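Local atomic coordinates of enterobactin synthetase component F-related protein (Vibrio cholerae serotype O1, PDB entry 4OXI), a protein that probably uses ATP to activate glycine as glycyl-adenylate, serving a lipopolysaccharide modification pathway that gives resistance to antimicrobial peptides. Residues L86-Y91 with H192-T197; V100-V105 with M122-L127; V105-A110 with M149-Q154; C145-V150 with H170-P175; S160-C165 with P187-H192. All blocks are in the same frame, centred on the assembly; numbering follows the deposited sequence.

Contact 1: residues L86-Y91 with H192-T197; sequences LSLSDY and HTVQIT
Helix 78-95 packs against the end of strand 190-193, an edge strand of a five-stranded parallel alpha/beta sheet, and against the loop that follows; Tyr-91, Ser-87 and Val-194 carry the join. Tyr-91 CG stands anti to the backbone N (chi1 -166°), which carries the ring over Val-194 and its hydroxyl to the edge of the His-192 ring. Tyr-91 OH and His-192 ND1 share a short hydrogen bond of 2.6 Å in which either may be the donor; the two rings meet obliquely. One face of the tyrosine receives Val-194 CG2 in a CH-pi contact, 4.1 Å from the ring centroid. The same methyl lies 4.0 Å from Leu-88 CD2, so a branched valine suits this place: CG2 serves the leucine and the aromatic face, while CG1 rests 3.6 Å from Ser-87 O. Farther along the loop the small Ser-87 of the helix allows a close approach. Its hydroxyl also bonds to Asp-83 O, and Ser-87 OG accepts from Thr-197 N at 2.9 Å, with an N-H...O angle of 166°.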
# COMPACT_ATOMS: atom_id res chain seq x y z
N LEU A 86 -21.06 -1.11 -10.59
CA LEU A 86 -22.35 -0.55 -10.20
C LEU A 86 -23.38 -1.61 -9.82
O LEU A 86 -24.31 -1.32 -9.06
CB LEU A 86 -22.92 0.38 -11.27
CG LEU A 86 -22.10 1.62 -11.62
CD1 LEU A 86 -22.90 2.51 -12.57
CD2 LEU A 86 -21.72 2.38 -10.36
N SER A 87 -23.24 -2.84 -10.30
CA SER A 87 -24.14 -3.89 -9.81
C SER A 87 -23.86 -4.20 -8.34
O SER A 87 -24.78 -4.32 -7.53
CB SER A 87 -24.01 -5.18 -10.64
OG SER A 87 -24.41 -4.96 -11.99
N LEU A 88 -22.59 -4.36 -8.00
CA LEU A 88 -22.22 -4.62 -6.61
C LEU A 88 -22.62 -3.43 -5.74
O LEU A 88 -23.25 -3.59 -4.70
CB LEU A 88 -20.71 -4.85 -6.51
CG LEU A 88 -20.24 -6.19 -7.08
CD1 LEU A 88 -18.72 -6.19 -7.24
CD2 LEU A 88 -20.68 -7.33 -6.16
N SER A 89 -22.26 -2.24 -6.19
CA SER A 89 -22.53 -1.00 -5.45
C SER A 89 -24.03 -0.77 -5.18
O SER A 89 -24.43 -0.41 -4.06
CB SER A 89 -21.93 0.17 -6.23
OG SER A 89 -22.15 1.38 -5.57
N ASP A 90 -24.87 -0.98 -6.19
CA ASP A 90 -26.31 -0.82 -6.01
C ASP A 90 -26.83 -1.79 -4.96
O ASP A 90 -27.64 -1.42 -4.13
CB ASP A 90 -27.06 -1.06 -7.32
CG ASP A 90 -26.94 0.09 -8.30
OD1 ASP A 90 -26.44 1.17 -7.90
OD2 ASP A 90 -27.35 -0.09 -9.47
N TYR A 91 -26.37 -3.03 -5.02
CA TYR A 91 -26.82 -4.05 -4.09
C TYR A 91 -26.40 -3.68 -2.66
O TYR A 91 -27.22 -3.70 -1.74
CB TYR A 91 -26.26 -5.41 -4.53
CG TYR A 91 -26.89 -6.62 -3.89
CD1 TYR A 91 -27.72 -7.48 -4.61
CD2 TYR A 91 -26.63 -6.94 -2.56
CE1 TYR A 91 -28.28 -8.61 -4.03
CE2 TYR A 91 -27.18 -8.06 -1.97
CZ TYR A 91 -28.00 -8.89 -2.70
OH TYR A 91 -28.53 -10.00 -2.10
N HIS A 192 -24.60 -13.89 -0.90
CA HIS A 192 -25.29 -13.04 -1.85
C HIS A 192 -24.65 -13.20 -3.22
O HIS A 192 -23.50 -12.77 -3.44
CB HIS A 192 -25.19 -11.56 -1.43
CG HIS A 192 -25.85 -11.23 -0.12
ND1 HIS A 192 -27.19 -10.92 -0.01
CD2 HIS A 192 -25.34 -11.09 1.13
CE1 HIS A 192 -27.48 -10.63 1.25
NE2 HIS A 192 -26.37 -10.73 1.96
N THR A 193 -25.36 -13.80 -4.15
CA THR A 193 -24.89 -13.75 -5.53
C THR A 193 -25.49 -12.52 -6.18
O THR A 193 -26.71 -12.35 -6.20
CB THR A 193 -25.23 -15.02 -6.33
OG1 THR A 193 -24.62 -16.15 -5.69
CG2 THR A 193 -24.69 -14.90 -7.75
N VAL A 194 -24.63 -11.64 -6.67
CA VAL A 194 -25.09 -10.38 -7.25
C VAL A 194 -25.07 -10.52 -8.77
O VAL A 194 -24.02 -10.73 -9.35
CB VAL A 194 -24.21 -9.20 -6.83
CG1 VAL A 194 -24.75 -7.90 -7.41
CG2 VAL A 194 -24.13 -9.10 -5.31
N GLN A 195 -26.24 -10.42 -9.39
CA GLN A 195 -26.31 -10.48 -10.84
C GLN A 195 -25.68 -9.24 -11.45
O GLN A 195 -25.72 -8.16 -10.85
CB GLN A 195 -27.76 -10.67 -11.32
CG GLN A 195 -28.38 -12.03 -10.93
CD GLN A 195 -27.48 -13.23 -11.29
OE1 GLN A 195 -26.81 -13.24 -12.32
NE2 GLN A 195 -27.47 -14.24 -10.42
N ILE A 196 -25.07 -9.40 -12.61
CA ILE A 196 -24.46 -8.28 -13.30
C ILE A 196 -25.49 -7.69 -14.25
O ILE A 196 -25.93 -8.36 -15.18
CB ILE A 196 -23.21 -8.71 -14.10
CG1 ILE A 196 -22.17 -9.34 -13.17
CG2 ILE A 196 -22.57 -7.53 -14.81
CD1 ILE A 196 -20.99 -9.93 -13.93
N THR A 197 -25.89 -6.45 -14.00
CA THR A 197 -26.87 -5.75 -14.82
C THR A 197 -26.08 -4.80 -15.70
O THR A 197 -25.04 -4.30 -15.29
CB THR A 197 -27.78 -4.88 -13.92
OG1 THR A 197 -28.30 -5.67 -12.85
CG2 THR A 197 -28.94 -4.28 -14.71

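Contact 2: residues V100-V105 with M122-L127; sequences VAILSV and MTYIPL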
# COMPACT_ATOMS: atom_id res chain seq x y z
N VAL A 100 -16.73 -2.96 3.22
CA VAL A 100 -16.60 -4.29 2.65
C VAL A 100 -15.16 -4.75 2.74
O VAL A 100 -14.24 -4.05 2.31
CB VAL A 100 -17.02 -4.32 1.17
CG1 VAL A 100 -16.89 -5.74 0.61
CG2 VAL A 100 -18.44 -3.85 1.03
N ALA A 101 -14.95 -5.94 3.28
CA ALA A 101 -13.62 -6.52 3.30
C ALA A 101 -13.41 -7.33 2.03
O ALA A 101 -14.33 -7.95 1.51
CB ALA A 101 -13.43 -7.38 4.51
N ILE A 102 -12.19 -7.30 1.51
CA ILE A 102 -11.93 -7.95 0.24
C ILE A 102 -10.91 -9.07 0.40
O ILE A 102 -9.74 -8.81 0.65
CB ILE A 102 -11.44 -6.94 -0.81
CG1 ILE A 102 -12.46 -5.79 -0.93
CG2 ILE A 102 -11.23 -7.64 -2.16
CD1 ILE A 102 -12.24 -4.91 -2.12
N LEU A 103 -11.38 -10.31 0.28
CA LEU A 103 -10.55 -11.50 0.49
C LEU A 103 -9.89 -11.91 -0.83
O LEU A 103 -8.78 -12.43 -0.88
CB LEU A 103 -11.40 -12.65 1.03
CG LEU A 103 -10.71 -13.95 1.48
CD1 LEU A 103 -9.90 -13.72 2.75
CD2 LEU A 103 -11.75 -15.06 1.70
N SER A 104 -10.61 -11.67 -1.92
CA SER A 104 -10.10 -11.91 -3.26
C SER A 104 -8.81 -11.13 -3.48
O SER A 104 -8.70 -9.98 -3.04
CB SER A 104 -11.15 -11.47 -4.27
OG SER A 104 -10.58 -11.40 -5.56
N VAL A 105 -7.84 -11.74 -4.16
CA VAL A 105 -6.60 -11.06 -4.52
C VAL A 105 -6.18 -11.35 -5.96
O VAL A 105 -6.38 -12.45 -6.45
CB VAL A 105 -5.43 -11.44 -3.56
CG1 VAL A 105 -5.71 -10.92 -2.16
CG2 VAL A 105 -5.21 -12.95 -3.55
N MET A 122 -18.39 3.94 -0.65
CA MET A 122 -18.20 3.03 0.47
C MET A 122 -16.74 2.89 0.89
O MET A 122 -15.87 3.61 0.39
CB MET A 122 -18.87 1.70 0.16
CG MET A 122 -20.40 1.90 0.10
SD MET A 122 -21.23 0.54 -0.70
CE MET A 122 -20.38 -0.77 0.18
N THR A 123 -16.48 1.99 1.84
CA THR A 123 -15.14 1.81 2.40
C THR A 123 -14.69 0.39 2.16
O THR A 123 -15.39 -0.56 2.55
CB THR A 123 -15.15 2.01 3.93
OG1 THR A 123 -15.86 3.21 4.27
CG2 THR A 123 -13.72 2.09 4.48
N TYR A 124 -13.53 0.21 1.54
CA TYR A 124 -13.03 -1.15 1.37
C TYR A 124 -11.85 -1.46 2.28
O TYR A 124 -11.08 -0.58 2.64
CB TYR A 124 -12.77 -1.50 -0.11
CG TYR A 124 -11.46 -1.01 -0.71
CD1 TYR A 124 -10.31 -1.80 -0.64
CD2 TYR A 124 -11.40 0.20 -1.40
CE1 TYR A 124 -9.11 -1.37 -1.21
CE2 TYR A 124 -10.20 0.64 -1.98
CZ TYR A 124 -9.08 -0.15 -1.88
OH TYR A 124 -7.91 0.27 -2.46
N ILE A 125 -11.75 -2.73 2.65
CA ILE A 125 -10.73 -3.21 3.57
C ILE A 125 -10.05 -4.43 2.97
O ILE A 125 -10.58 -5.54 3.02
CB ILE A 125 -11.36 -3.59 4.91
CG1 ILE A 125 -12.25 -2.44 5.42
CG2 ILE A 125 -10.28 -3.94 5.96
CD1 ILE A 125 -13.26 -2.86 6.44
N PRO A 126 -8.88 -4.24 2.36
CA PRO A 126 -8.25 -5.41 1.74
C PRO A 126 -7.66 -6.34 2.80
O PRO A 126 -7.06 -5.85 3.76
CB PRO A 126 -7.13 -4.79 0.89
CG PRO A 126 -6.80 -3.49 1.55
CD PRO A 126 -8.11 -3.00 2.16
N LEU A 127 -7.84 -7.64 2.63
CA LEU A 127 -7.32 -8.61 3.60
C LEU A 127 -6.05 -9.25 3.05
O LEU A 127 -5.98 -9.56 1.86
CB LEU A 127 -8.38 -9.69 3.86
CG LEU A 127 -9.73 -9.21 4.37
CD1 LEU A 127 -10.77 -10.34 4.42
CD2 LEU A 127 -9.57 -8.58 5.76
O HOH W 1 -6.90 -12.21 1.01
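Leu-127 closes the parallel pairing of strands 99-102 and 123-126, which helix 108-119 connects as a beta-alpha-beta unit. Its CB lies 3.6 Å from Ile-102 O, and CG passes the same carbonyl on the way to Ala-101. At the tip, CD1 settles between Ala-101 CB at 4.0 Å and Leu-103 CD1 at 3.9 Å, on the face covered by helix 133-142; the small alanine leaves room for the longer leucine. The backbone ladder alternates: Val-100 N donates to Thr-123 O, Ile-125 N to Val-100 O and Ile-102 N to Ile-125 O. Leu-127 N then donates to Ile-102 O at 3.0 Å. Pro-126 fits in this register, since residue 126 is not called on to donate to strand 99-102. On the other face Tyr-124 CG sits between its backbone N and carbonyl carbon (chi1 81°), bringing CD1 3.9 Å from Ile-102 CD1. Farther along that face, where Trp-92 of helix 78-95 touches both residues, the chain of Met-122 bends at its last torsion and brings CE 3.7 Å from Val-100 CG2.

Contact 3: residues V105-A110 with M149-Q154; sequences VRDLAA and MVDAQQ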
# COMPACT_ATOMS: atom_id res chain seq x y z
N VAL A 105 -7.84 -11.74 -4.16
CA VAL A 105 -6.60 -11.06 -4.52
C VAL A 105 -6.18 -11.35 -5.96
O VAL A 105 -6.38 -12.45 -6.45
CB VAL A 105 -5.43 -11.44 -3.56
CG1 VAL A 105 -5.71 -10.92 -2.16
CG2 VAL A 105 -5.21 -12.95 -3.55
N ARG A 106 -5.60 -10.34 -6.62
CA ARG A 106 -5.08 -10.45 -7.99
C ARG A 106 -6.05 -11.14 -8.92
O ARG A 106 -5.68 -11.98 -9.73
CB ARG A 106 -3.72 -11.17 -8.02
CG ARG A 106 -2.63 -10.29 -7.39
CD ARG A 106 -1.23 -10.88 -7.44
NE ARG A 106 -0.38 -10.14 -6.50
CZ ARG A 106 0.15 -8.95 -6.76
NH1 ARG A 106 -0.04 -8.35 -7.94
NH2 ARG A 106 0.89 -8.35 -5.83
N ASP A 107 -7.31 -10.75 -8.77
CA ASP A 107 -8.40 -11.42 -9.46
C ASP A 107 -9.46 -10.37 -9.77
O ASP A 107 -9.57 -9.36 -9.06
CB ASP A 107 -8.97 -12.50 -8.55
CG ASP A 107 -10.08 -13.30 -9.22
OD1 ASP A 107 -9.77 -14.36 -9.81
OD2 ASP A 107 -11.26 -12.86 -9.17
N LEU A 108 -10.25 -10.61 -10.81
CA LEU A 108 -11.28 -9.68 -11.24
C LEU A 108 -12.18 -9.21 -10.09
O LEU A 108 -12.55 -8.03 -10.01
CB LEU A 108 -12.14 -10.34 -12.31
CG LEU A 108 -13.46 -9.65 -12.64
CD1 LEU A 108 -13.19 -8.31 -13.32
CD2 LEU A 108 -14.33 -10.56 -13.52
N ALA A 109 -12.53 -10.14 -9.21
CA ALA A 109 -13.46 -9.85 -8.12
C ALA A 109 -12.92 -8.76 -7.20
O ALA A 109 -13.68 -7.91 -6.75
CB ALA A 109 -13.77 -11.10 -7.34
N ALA A 110 -11.62 -8.75 -6.95
CA ALA A 110 -11.04 -7.69 -6.09
C ALA A 110 -11.16 -6.31 -6.72
O ALA A 110 -11.55 -5.35 -6.04
CB ALA A 110 -9.59 -8.00 -5.77
N MET A 149 -16.09 -9.73 0.16
CA MET A 149 -16.06 -10.10 -1.25
C MET A 149 -15.06 -11.22 -1.46
O MET A 149 -13.89 -11.10 -1.08
CB MET A 149 -15.63 -8.92 -2.11
CG MET A 149 -15.67 -9.23 -3.59
SD MET A 149 -17.33 -8.98 -4.22
CE MET A 149 -17.11 -9.51 -5.92
N VAL A 150 -15.51 -12.30 -2.10
CA VAL A 150 -14.66 -13.46 -2.30
C VAL A 150 -14.64 -13.82 -3.77
O VAL A 150 -15.30 -13.16 -4.59
CB VAL A 150 -15.16 -14.67 -1.45
CG1 VAL A 150 -15.32 -14.27 0.00
CG2 VAL A 150 -16.49 -15.21 -1.99
N ASP A 151 -13.86 -14.85 -4.11
CA ASP A 151 -13.88 -15.46 -5.45
C ASP A 151 -13.57 -16.94 -5.29
O ASP A 151 -13.29 -17.39 -4.17
CB ASP A 151 -12.85 -14.80 -6.37
CG ASP A 151 -11.42 -14.91 -5.83
OD1 ASP A 151 -11.07 -15.90 -5.14
OD2 ASP A 151 -10.61 -13.99 -6.09
N ALA A 152 -13.56 -17.68 -6.39
CA ALA A 152 -13.37 -19.14 -6.34
C ALA A 152 -12.06 -19.58 -5.68
O ALA A 152 -12.03 -20.58 -4.96
CB ALA A 152 -13.48 -19.73 -7.74
N GLN A 153 -10.99 -18.83 -5.90
CA GLN A 153 -9.69 -19.19 -5.33
C GLN A 153 -9.67 -19.10 -3.79
O GLN A 153 -8.88 -19.78 -3.13
CB GLN A 153 -8.58 -18.32 -5.97
CG GLN A 153 -7.28 -18.26 -5.19
CD GLN A 153 -6.20 -17.43 -5.89
OE1 GLN A 153 -6.31 -17.12 -7.08
NE2 GLN A 153 -5.15 -17.06 -5.15
N GLN A 154 -10.56 -18.29 -3.22
CA GLN A 154 -10.54 -18.07 -1.77
C GLN A 154 -11.55 -18.89 -0.96
O GLN A 154 -11.65 -18.74 0.26
CB GLN A 154 -10.76 -16.58 -1.47
CG GLN A 154 -9.76 -15.66 -2.17
CD GLN A 154 -8.36 -15.82 -1.60
OE1 GLN A 154 -8.19 -16.15 -0.42
NE2 GLN A 154 -7.36 -15.61 -2.42
O HOH W 2 -8.12 -14.43 -5.28
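Asp-151 OD2 is gripped from two quarters: Ser-104 OG bonds to it, and water 2 donates to it at 2.7 Å. The same water accepts from Val-105 N at 2.9 Å and from Gln-154 NE2 at 3.2 Å, so it ties both segments together; Gln-154 OE1 is bonded to Arg-157, which holds the amide. A second carboxylate comes from the opposite direction, with Asp-107 OD2 only 3.3 Å from Asp-151 OD2 and the two planes 60° apart. Two acceptors so close would be expected to favour a proton on one, but the charge of Asp-107 is probably eased by its salt bridge to Lys-72 and by its place as N-cap: Asp-107 OD2 accepts from Ala-109 N at 3.0 Å, nearly straight at 171°. Ala-109, small enough to let the loop come close, sets CB 3.9 Å from Asp-151 CB and 4.0 Å from Met-149 CE, a methyl brought round by the methionine's bend at chi2 (84°). Helix 108-119 thus starts against the loop between strand 147-149 and helix 155-164, with Leu-88 of helix 78-95 also touching Met-149.

Contact 4: residues C145-V150 with H170-P175; sequences CDSIMV and HIYALP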
# COMPACT_ATOMS: atom_id res chain seq x y z
N CYS A 145 -16.81 -4.76 10.36
CA CYS A 145 -17.19 -5.10 9.01
C CYS A 145 -17.74 -6.52 8.99
O CYS A 145 -17.10 -7.44 9.50
CB CYS A 145 -15.95 -5.01 8.12
SG CYS A 145 -16.14 -5.79 6.51
N ASP A 146 -18.93 -6.70 8.43
CA ASP A 146 -19.48 -8.05 8.34
C ASP A 146 -19.78 -8.44 6.89
O ASP A 146 -20.65 -9.27 6.66
CB ASP A 146 -20.74 -8.18 9.19
CG ASP A 146 -21.87 -7.28 8.71
OD1 ASP A 146 -21.67 -6.48 7.76
OD2 ASP A 146 -22.98 -7.36 9.30
N SER A 147 -19.08 -7.82 5.94
CA SER A 147 -19.32 -8.09 4.52
C SER A 147 -18.00 -8.41 3.84
O SER A 147 -17.02 -7.68 4.00
CB SER A 147 -19.99 -6.90 3.84
OG SER A 147 -21.23 -6.60 4.47
N ILE A 148 -17.97 -9.51 3.10
CA ILE A 148 -16.73 -9.95 2.49
C ILE A 148 -16.92 -10.33 1.03
O ILE A 148 -17.80 -11.15 0.70
CB ILE A 148 -16.15 -11.17 3.22
CG1 ILE A 148 -16.14 -10.93 4.73
CG2 ILE A 148 -14.71 -11.45 2.75
CD1 ILE A 148 -15.47 -12.10 5.51
N MET A 149 -16.09 -9.73 0.16
CA MET A 149 -16.06 -10.10 -1.25
C MET A 149 -15.06 -11.22 -1.46
O MET A 149 -13.89 -11.10 -1.08
CB MET A 149 -15.63 -8.92 -2.11
CG MET A 149 -15.67 -9.23 -3.59
SD MET A 149 -17.33 -8.98 -4.22
CE MET A 149 -17.11 -9.51 -5.92
N VAL A 150 -15.51 -12.30 -2.10
CA VAL A 150 -14.66 -13.46 -2.30
C VAL A 150 -14.64 -13.82 -3.77
O VAL A 150 -15.30 -13.16 -4.59
CB VAL A 150 -15.16 -14.67 -1.45
CG1 VAL A 150 -15.32 -14.27 0.00
CG2 VAL A 150 -16.49 -15.21 -1.99
N HIS A 170 -21.82 -11.64 5.75
CA HIS A 170 -22.45 -11.53 4.45
C HIS A 170 -21.41 -11.61 3.34
O HIS A 170 -20.53 -10.75 3.22
CB HIS A 170 -23.27 -10.24 4.38
CG HIS A 170 -24.45 -10.26 5.30
ND1 HIS A 170 -25.72 -10.60 4.88
CD2 HIS A 170 -24.55 -10.02 6.64
CE1 HIS A 170 -26.55 -10.56 5.91
NE2 HIS A 170 -25.86 -10.19 6.98
N ILE A 171 -21.51 -12.69 2.57
CA ILE A 171 -20.49 -13.07 1.61
C ILE A 171 -20.95 -12.68 0.21
O ILE A 171 -22.06 -13.03 -0.20
CB ILE A 171 -20.29 -14.59 1.64
CG1 ILE A 171 -20.07 -15.06 3.07
CG2 ILE A 171 -19.14 -15.00 0.74
CD1 ILE A 171 -18.87 -14.44 3.75
N TYR A 172 -20.10 -11.96 -0.52
CA TYR A 172 -20.46 -11.52 -1.86
C TYR A 172 -19.56 -12.16 -2.89
O TYR A 172 -18.37 -12.34 -2.65
CB TYR A 172 -20.40 -9.99 -1.97
CG TYR A 172 -21.50 -9.33 -1.18
CD1 TYR A 172 -22.70 -8.98 -1.79
CD2 TYR A 172 -21.35 -9.07 0.17
CE1 TYR A 172 -23.73 -8.39 -1.07
CE2 TYR A 172 -22.37 -8.47 0.90
CZ TYR A 172 -23.55 -8.14 0.27
OH TYR A 172 -24.55 -7.54 1.00
N ALA A 173 -20.12 -12.49 -4.05
CA ALA A 173 -19.32 -13.06 -5.13
C ALA A 173 -19.99 -12.78 -6.47
O ALA A 173 -21.21 -12.60 -6.53
CB ALA A 173 -19.13 -14.55 -4.92
N LEU A 174 -19.20 -12.73 -7.54
CA LEU A 174 -19.75 -12.61 -8.89
C LEU A 174 -20.42 -13.94 -9.29
O LEU A 174 -20.15 -14.97 -8.67
CB LEU A 174 -18.64 -12.21 -9.87
CG LEU A 174 -17.96 -10.88 -9.54
CD1 LEU A 174 -16.70 -10.70 -10.37
CD2 LEU A 174 -18.91 -9.70 -9.73
N PRO A 175 -21.32 -13.92 -10.29
CA PRO A 175 -22.14 -15.10 -10.59
C PRO A 175 -21.37 -16.33 -11.05
O PRO A 175 -21.94 -17.42 -11.07
CB PRO A 175 -23.06 -14.62 -11.72
CG PRO A 175 -23.16 -13.17 -11.53
CD PRO A 175 -21.78 -12.74 -11.06
O HOH W 3 -16.53 -13.14 -7.22
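The ring of His-170 turns an edge to Asp-146 O, which lies in its plane 4.0 Å from CD2, while the ring of Tyr-172 likewise has Ile-148 O near its plane, 4.1 Å from CD2. His-192, from the next strand, stacks on Tyr-172 and bonds through NE2 to His-170 ND1. Flat rings suit this face because they can stack on His-192 and, for Tyr-172, meet Trp-92 of helix 78-95 edge-to-face. Tyr-172 CG is anti to the carbonyl carbon (chi1 -70°), which places the ring beside the small Ser-147, whose CB approaches CE2 obliquely. Their backbones form the ladder of a beta-alpha-beta unit, parallel strands 147-149 and 170-173 joined through helix 155-164: His-170 N donates to Asp-146 O, Ile-148 N to His-170 O, Tyr-172 N to Ile-148 O at 2.7 Å (170°), and Val-150 N to Tyr-172 O. Met-149 crosses Tyr-172 at about a right angle, its SD 3.9 Å from the tyrosine CB. Ile-171, on the face with Ile-148, packs its CG2 3.8 Å from Val-150 CG2, and Leu-158 of helix 155-164 touches both. Beyond the last direct bond, water 3 donates to Val-150 O at 2.9 Å and accepts from Leu-174 N at 2.7 Å.

Contact 5: residues S160-C165 with P187-H192; sequences SLLETC and PQHTFH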
# COMPACT_ATOMS: atom_id res chain seq x y z
N SER A 160 -12.79 -21.94 6.37
CA SER A 160 -12.19 -21.93 7.72
C SER A 160 -12.71 -20.75 8.55
O SER A 160 -12.94 -20.88 9.75
CB SER A 160 -10.67 -21.86 7.65
OG SER A 160 -10.14 -22.79 6.72
N LEU A 161 -12.89 -19.60 7.91
CA LEU A 161 -13.41 -18.43 8.61
C LEU A 161 -14.85 -18.66 9.03
O LEU A 161 -15.22 -18.37 10.16
CB LEU A 161 -13.35 -17.18 7.72
CG LEU A 161 -13.89 -15.89 8.37
CD1 LEU A 161 -13.06 -15.57 9.59
CD2 LEU A 161 -13.89 -14.70 7.39
N LEU A 162 -15.66 -19.17 8.12
CA LEU A 162 -17.09 -19.33 8.40
C LEU A 162 -17.30 -20.34 9.51
O LEU A 162 -18.22 -20.22 10.31
CB LEU A 162 -17.83 -19.77 7.14
CG LEU A 162 -17.85 -18.72 6.02
CD1 LEU A 162 -18.66 -19.20 4.85
CD2 LEU A 162 -18.40 -17.40 6.56
N GLU A 163 -16.41 -21.32 9.56
CA GLU A 163 -16.50 -22.36 10.57
C GLU A 163 -16.41 -21.81 11.99
O GLU A 163 -17.12 -22.29 12.88
CB GLU A 163 -15.42 -23.43 10.34
CG GLU A 163 -15.34 -24.47 11.45
CD GLU A 163 -16.43 -25.55 11.35
OE1 GLU A 163 -17.36 -25.40 10.51
OE2 GLU A 163 -16.35 -26.55 12.10
N THR A 164 -15.57 -20.81 12.23
CA THR A 164 -15.40 -20.34 13.61
C THR A 164 -16.09 -19.03 13.95
O THR A 164 -16.42 -18.80 15.12
CB THR A 164 -13.92 -20.23 14.00
OG1 THR A 164 -13.28 -19.30 13.13
CG2 THR A 164 -13.24 -21.58 13.89
N CYS A 165 -16.29 -18.16 12.96
CA CYS A 165 -16.98 -16.90 13.20
C CYS A 165 -18.43 -17.16 13.66
O CYS A 165 -19.19 -17.85 12.97
CB CYS A 165 -16.94 -16.01 11.95
SG CYS A 165 -17.57 -14.34 12.24
N PRO A 187 -25.62 -22.11 7.09
CA PRO A 187 -26.83 -21.29 7.07
C PRO A 187 -26.74 -20.19 8.12
O PRO A 187 -27.55 -19.26 8.10
CB PRO A 187 -27.94 -22.28 7.44
CG PRO A 187 -27.25 -23.31 8.28
CD PRO A 187 -25.85 -23.43 7.72
N GLN A 188 -25.78 -20.28 9.03
CA GLN A 188 -25.58 -19.23 10.02
C GLN A 188 -24.92 -18.00 9.38
O GLN A 188 -24.77 -16.95 10.03
CB GLN A 188 -24.78 -19.74 11.22
CG GLN A 188 -23.30 -20.05 10.95
CD GLN A 188 -23.09 -21.48 10.43
OE1 GLN A 188 -23.89 -21.99 9.65
NE2 GLN A 188 -22.00 -22.11 10.86
N HIS A 189 -24.52 -18.13 8.12
CA HIS A 189 -24.01 -17.00 7.36
C HIS A 189 -24.89 -16.82 6.14
O HIS A 189 -25.70 -17.71 5.82
CB HIS A 189 -22.55 -17.23 6.96
CG HIS A 189 -21.64 -17.40 8.14
ND1 HIS A 189 -21.41 -16.40 9.06
CD2 HIS A 189 -20.90 -18.47 8.54
CE1 HIS A 189 -20.57 -16.84 9.98
NE2 HIS A 189 -20.25 -18.09 9.70
N THR A 190 -24.75 -15.68 5.45
CA THR A 190 -25.61 -15.36 4.31
C THR A 190 -24.79 -15.11 3.05
O THR A 190 -23.85 -14.30 3.06
CB THR A 190 -26.47 -14.11 4.61
OG1 THR A 190 -27.29 -14.37 5.76
CG2 THR A 190 -27.35 -13.73 3.40
N PHE A 191 -25.15 -15.78 1.96
CA PHE A 191 -24.41 -15.66 0.71
C PHE A 191 -25.22 -14.92 -0.32
O PHE A 191 -26.37 -15.27 -0.58
CB PHE A 191 -24.06 -17.06 0.18
CG PHE A 191 -23.05 -17.76 1.02
CD1 PHE A 191 -21.71 -17.74 0.67
CD2 PHE A 191 -23.44 -18.41 2.19
CE1 PHE A 191 -20.78 -18.37 1.44
CE2 PHE A 191 -22.51 -19.04 2.97
CZ PHE A 191 -21.17 -19.02 2.60
N HIS A 192 -24.60 -13.89 -0.90
CA HIS A 192 -25.29 -13.04 -1.85
C HIS A 192 -24.65 -13.20 -3.22
O HIS A 192 -23.50 -12.77 -3.44
CB HIS A 192 -25.19 -11.56 -1.43
CG HIS A 192 -25.85 -11.23 -0.12
ND1 HIS A 192 -27.19 -10.92 -0.01
CD2 HIS A 192 -25.34 -11.09 1.13
CE1 HIS A 192 -27.48 -10.63 1.25
NE2 HIS A 192 -26.37 -10.73 1.96
O HOH W 4 -20.06 -20.44 12.42
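Leu-162 and His-189 join helix 155-164, which covers one face of the parallel alpha/beta sheet, to the turn that leads into the edge strand 190-193. Among the polar bonds, His-189 NE2 donates to Leu-162 O at 3.0 Å; the donor lies in the carbonyl plane on a lone pair, and the oxygen lies close to the ring plane. His-189 ND1 bonds to Leu-169 N, so both ring nitrogens are used, which should hold the ring's rotation and is consistent with a proton on NE2. Histidine suits the site because one flat group can accept at one nitrogen and donate at the other. Water 4 adds a bridge: it donates to Leu-162 O and to Cys-165 O, each at 2.8 Å, near the C-terminal end of the helix, and accepts from Gln-188 NE2 at 3.0 Å. Of the contacts with ring faces, Leu-162 CD2 makes a CH-pi approach 3.6 Å from the His-189 centroid, 21° off the normal, while Gln-188 CG lies over the opposite face. The apolar packing uses the other leucine branch. With CG anti to the carbonyl carbon (chi1 -66°), the end of Leu-162 comes near both rings and parts its methyls, CD1 meeting the edge of the Phe-191 ring 3.4 Å from CZ.

Contacts 2 and 4 are two pairings within one parallel sheet, their centres about 9 Å apart and joined where Ala-101 bonds to Ser-147 and Met-149. Contact 4 continues into strand 190-193 through Ile-171, which bonds to Thr-190 and His-192; contacts 1 and 5 both use that strand and share His-192, though their centres are about 20 Å apart. Contact 3 shares Val-105 with contact 2 and Met-149 and Val-150 with contact 4, and touches contact 1 where Leu-88 meets Met-149. The bound glycyl-adenosine-5'-phosphate is about 12 Å from the side chain of Tyr-124 in contact 2; the contacts join strands of this sheet to each other and to helices packed on it.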